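Local coordinates for protein secreted hemophore CSA2 (Candida albicans, PDB 4Y7S) that binds haem as a secreted hemophore and exchanges it with related CFEM proteins, so that the fungus can use iron from human hemoglobin, at residues Ala13-Gly17 / Phe18-Ile22; Ser100-Ser103 / Ala104-Ala108. One frame throughout, in Å; residues are numbered along the deposited sequence.

Contact 1: Ala13-Gly17 / Phe18-Ile22; sequences ASING and FADRI
The carboxylate of D20 reaches back over the preceding loop and takes two backbone N-H groups, one on each oxygen. S14 N donates to D20 OD2 at 2.7 Å and I15 N to D20 OD1 at 2.9 Å, both oxygens using their syn lone pairs, so the pair of bonds holds the carboxylate in position; N16 N adds a weak third bond to OD1. With CG anti to its own carbonyl carbon (chi1 -78°), D20 swings its acid group towards the loop. N16 caps the turn that leads into the short, weakly bonded helix 19-22. Its OD1 accepts a bond from A19 N at 2.7 Å, nearly straight (173°) with the donor above the amide's carbonyl plane, and a weak one from F18 N. The main chain closes the turn with D20 N bonded to N16 O at 2.9 Å. Packing is modest: I15 CG2 lies 3.6 Å from A19 CB, and the bent R21 side chain lays one face of its guanidinium over G17 O, which sits toward the rim of the group. Further out, N16 ND2 bonds to V34 O and G17 O accepts from T48 OG1, next to the haem-iron ligand D47, while F18 packs between helices 48-53 and 72-87, its ring meeting W95.

Contact 2: Ser100-Ser103 / Ala104-Ala108; sequences SVSS and ALDAA
S100 O receives A104 N at 3.1 Å, the earliest of four successive i to i+4 bonds between the two halves of this segment. The S100 side chain points away from the following turn; its main chain hydrogen-bonds to the second subunit, another copy of the protein, and the residue packs on K79 of the third. V101 comes next, its carbonyl oxygen taking L105 N at 2.9 Å. V101 and L105 lie side by side and point the same way, but their methyl groups meet loosely, CG1 of V101 standing 4.2 Å from CD1 of L105. L105 CG is closer to the backbone, 3.4 Å from V101 O. This pair forms the inner side of helix 99-110, the last in this CFEM protein, whose domain folds as a helical basket: V101 touches N63, while L105 packs on V65 and A66 of helix 55-68 and on V74 of helix 72-87. At S102 the carbonyl oxygen accepts D106 N at 2.9 Å in the straightest of the four bonds (166°), and a water spans the two side chains one turn apart, 2.8 Å from S102 OG and donating to D106 OD2 at 2.6 Å. The carboxylate of D106, its CG anti to the carbonyl carbon (chi1 -70°), folds back along the helix towards S102. R78 of helix 72-87 binds both residues, through NH2 to S102 OG and through NH1 in a salt bridge to D106 OD1, so its positive charge probably stabilises the ionised carboxylate. At S103, on the exposed side, O accepts A107 N at 3.0 Å, whereas OG hydrogen-bonds back to A99 O.

In the fold
Both contacts lie within the CFEM domain, on opposite sides of the chain's centre, with their centres about 23 Å apart and nearest atoms about 10 Å apart. Contact 1 comes first along the chain and forms the capped entry into helix 19-22; contact 2 lies in helix 99-110, close to the C-terminus. They do not touch, but helix 72-87 runs between them as a shared neighbour, receiving F18 and R21 from one and L105, S102 and D106 from the other. W95 is a second link, meeting F18 and L105. Contact 1 lies near the haem-iron ligand D47, whereas contact 2 is remote from that site and touches the other two subunits at S100.

Contact 1: Ala13-Gly17 / Phe18-Ile22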
loop_
_atom_site.group_PDB
_atom_site.type_symbol
_atom_site.label_atom_id
_atom_site.label_comp_id
_atom_site.label_asym_id
_atom_site.label_seq_id
_atom_site.Cartn_x
_atom_site.Cartn_y
_atom_site.Cartn_z
ATOM N N ALA A 13 16.793 -16.400 -5.659
ATOM C CA ALA A 13 17.562 -15.431 -4.882
ATOM C C ALA A 13 18.116 -16.016 -3.583
ATOM O O ALA A 13 17.587 -16.986 -3.070
ATOM C CB ALA A 13 16.709 -14.212 -4.583
ATOM N N SER A 14 19.197 -15.425 -3.070
ATOM C CA SER A 14 19.774 -15.835 -1.792
ATOM C C SER A 14 18.965 -15.273 -0.627
ATOM O O SER A 14 18.642 -15.980 0.309
ATOM C CB SER A 14 21.223 -15.360 -1.690
ATOM O OG SER A 14 21.971 -15.821 -2.799
ATOM N N ILE A 15 18.661 -13.984 -0.700
ATOM C CA ILE A 15 17.837 -13.306 0.283
ATOM C C ILE A 15 16.497 -12.977 -0.383
ATOM O O ILE A 15 15.482 -13.603 -0.113
ATOM C CB ILE A 15 18.517 -12.014 0.802
ATOM C CG1 ILE A 15 19.867 -12.331 1.451
ATOM C CG2 ILE A 15 17.613 -11.275 1.779
ATOM C CD1 ILE A 15 20.699 -11.060 1.774
ATOM N N ASN A 16 16.512 -11.981 -1.261
ATOM C CA ASN A 16 15.376 -11.696 -2.127
ATOM C C ASN A 16 15.846 -10.872 -3.333
ATOM O O ASN A 16 17.004 -10.476 -3.398
ATOM C CB ASN A 16 14.251 -10.987 -1.352
ATOM C CG ASN A 16 14.677 -9.644 -0.756
ATOM O OD1 ASN A 16 15.037 -8.718 -1.477
ATOM N ND2 ASN A 16 14.591 -9.528 0.565
ATOM N N GLY A 17 14.951 -10.633 -4.290
ATOM C CA GLY A 17 15.323 -9.987 -5.536
ATOM C C GLY A 17 15.825 -8.560 -5.389
ATOM O O GLY A 17 16.587 -8.085 -6.228
ATOM N N PHE A 18 15.405 -7.881 -4.327
ATOM C CA PHE A 18 15.867 -6.521 -4.043
ATOM C C PHE A 18 17.214 -6.556 -3.329
ATOM O O PHE A 18 18.182 -5.959 -3.780
ATOM C CB PHE A 18 14.823 -5.789 -3.209
ATOM C CG PHE A 18 15.250 -4.408 -2.716
ATOM C CD1 PHE A 18 15.258 -3.315 -3.567
ATOM C CD2 PHE A 18 15.585 -4.206 -1.378
ATOM C CE1 PHE A 18 15.629 -2.035 -3.103
ATOM C CE2 PHE A 18 15.950 -2.936 -0.901
ATOM C CZ PHE A 18 15.959 -1.850 -1.765
ATOM N N ALA A 19 17.258 -7.274 -2.213
ATOM C CA ALA A 19 18.470 -7.418 -1.420
ATOM C C ALA A 19 19.670 -7.939 -2.208
ATOM O O ALA A 19 20.774 -7.425 -2.043
ATOM C CB ALA A 19 18.201 -8.336 -0.240
ATOM N N ASP A 20 19.464 -8.958 -3.046
ATOM C CA ASP A 20 20.564 -9.592 -3.744
ATOM C C ASP A 20 21.296 -8.575 -4.623
ATOM O O ASP A 20 22.471 -8.716 -4.888
ATOM C CB ASP A 20 20.073 -10.773 -4.615
ATOM C CG ASP A 20 19.797 -12.046 -3.800
ATOM O OD1 ASP A 20 19.575 -11.944 -2.571
ATOM O OD2 ASP A 20 19.821 -13.161 -4.387
ATOM N N ARG A 21 20.595 -7.558 -5.098
ATOM C CA ARG A 21 21.225 -6.601 -5.998
ATOM C C ARG A 21 22.210 -5.673 -5.300
ATOM O O ARG A 21 23.156 -5.203 -5.922
ATOM C CB ARG A 21 20.166 -5.748 -6.692
ATOM C CG ARG A 21 19.186 -6.526 -7.532
ATOM C CD ARG A 21 19.847 -7.298 -8.710
ATOM N NE ARG A 21 18.825 -8.218 -9.147
ATOM C CZ ARG A 21 18.773 -9.501 -8.833
ATOM N NH1 ARG A 21 19.758 -10.088 -8.174
ATOM N NH2 ARG A 21 17.743 -10.207 -9.248
ATOM N N ILE A 22 22.004 -5.428 -4.011
ATOM C CA ILE A 22 22.749 -4.369 -3.323
ATOM C C ILE A 22 23.390 -4.772 -1.990
ATOM O O ILE A 22 24.050 -3.946 -1.343
ATOM C CB ILE A 22 21.807 -3.149 -3.086
ATOM C CG1 ILE A 22 20.638 -3.529 -2.194
ATOM C CG2 ILE A 22 21.261 -2.621 -4.416
ATOM C CD1 ILE A 22 19.689 -2.339 -1.853
#

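Contact 2: Ser100-Ser103 / Ala104-Ala108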
loop_
_atom_site.group_PDB
_atom_site.type_symbol
_atom_site.label_atom_id
_atom_site.label_comp_id
_atom_site.label_asym_id
_atom_site.label_seq_id
_atom_site.Cartn_x
_atom_site.Cartn_y
_atom_site.Cartn_z
ATOM N N SER A 100 5.700 9.410 4.087
ATOM C CA SER A 100 6.115 9.483 5.496
ATOM C C SER A 100 7.492 8.822 5.708
ATOM O O SER A 100 8.328 9.309 6.472
ATOM C CB SER A 100 5.052 8.827 6.370
ATOM O OG SER A 100 4.873 7.468 5.980
ATOM N N VAL A 101 7.734 7.723 5.009
ATOM C CA VAL A 101 9.024 7.034 5.099
ATOM C C VAL A 101 10.139 7.845 4.439
ATOM O O VAL A 101 11.256 7.937 4.972
ATOM C CB VAL A 101 8.956 5.629 4.458
ATOM C CG1 VAL A 101 10.344 4.991 4.396
ATOM C CG2 VAL A 101 7.969 4.735 5.225
ATOM N N SER A 102 9.853 8.441 3.289
ATOM C CA SER A 102 10.821 9.328 2.652
ATOM C C SER A 102 11.225 10.466 3.594
ATOM O O SER A 102 12.395 10.798 3.678
ATOM C CB SER A 102 10.264 9.909 1.353
ATOM O OG SER A 102 11.306 10.519 0.605
ATOM N N SER A 103 10.250 11.073 4.279
ATOM C CA SER A 103 10.521 12.174 5.198
ATOM C C SER A 103 11.407 11.701 6.345
ATOM O O SER A 103 12.334 12.393 6.737
ATOM C CB SER A 103 9.220 12.774 5.750
ATOM O OG SER A 103 8.400 13.249 4.697
ATOM N N ALA A 104 11.128 10.507 6.856
ATOM C CA ALA A 104 11.946 9.908 7.913
ATOM C C ALA A 104 13.378 9.661 7.425
ATOM O O ALA A 104 14.339 9.835 8.175
ATOM C CB ALA A 104 11.311 8.596 8.410
ATOM N N LEU A 105 13.533 9.233 6.175
ATOM C CA LEU A 105 14.872 9.011 5.640
ATOM C C LEU A 105 15.610 10.320 5.473
ATOM O O LEU A 105 16.793 10.414 5.803
ATOM C CB LEU A 105 14.814 8.281 4.306
ATOM C CG LEU A 105 14.430 6.802 4.394
ATOM C CD1 LEU A 105 14.072 6.265 3.019
ATOM C CD2 LEU A 105 15.554 5.982 5.067
ATOM N N ASP A 106 14.903 11.330 4.961
ATOM C CA ASP A 106 15.463 12.673 4.827
ATOM C C ASP A 106 16.044 13.130 6.166
ATOM O O ASP A 106 17.160 13.679 6.239
ATOM C CB ASP A 106 14.409 13.691 4.358
ATOM C CG ASP A 106 13.977 13.482 2.908
ATOM O OD1 ASP A 106 14.619 12.680 2.196
ATOM O OD2 ASP A 106 13.008 14.149 2.472
ATOM N N ALA A 107 15.261 12.935 7.222
ATOM C CA ALA A 107 15.682 13.358 8.561
ATOM C C ALA A 107 16.926 12.587 9.025
ATOM O O ALA A 107 17.859 13.170 9.595
ATOM C CB ALA A 107 14.536 13.177 9.557
ATOM N N ALA A 108 16.922 11.278 8.819
ATOM C CA ALA A 108 18.051 10.441 9.221
ATOM C C ALA A 108 19.329 10.843 8.490
ATOM O O ALA A 108 20.421 10.850 9.083
ATOM C CB ALA A 108 17.742 8.975 8.960
HETATM O O HOH W 1 10.952 13.252 1.173
#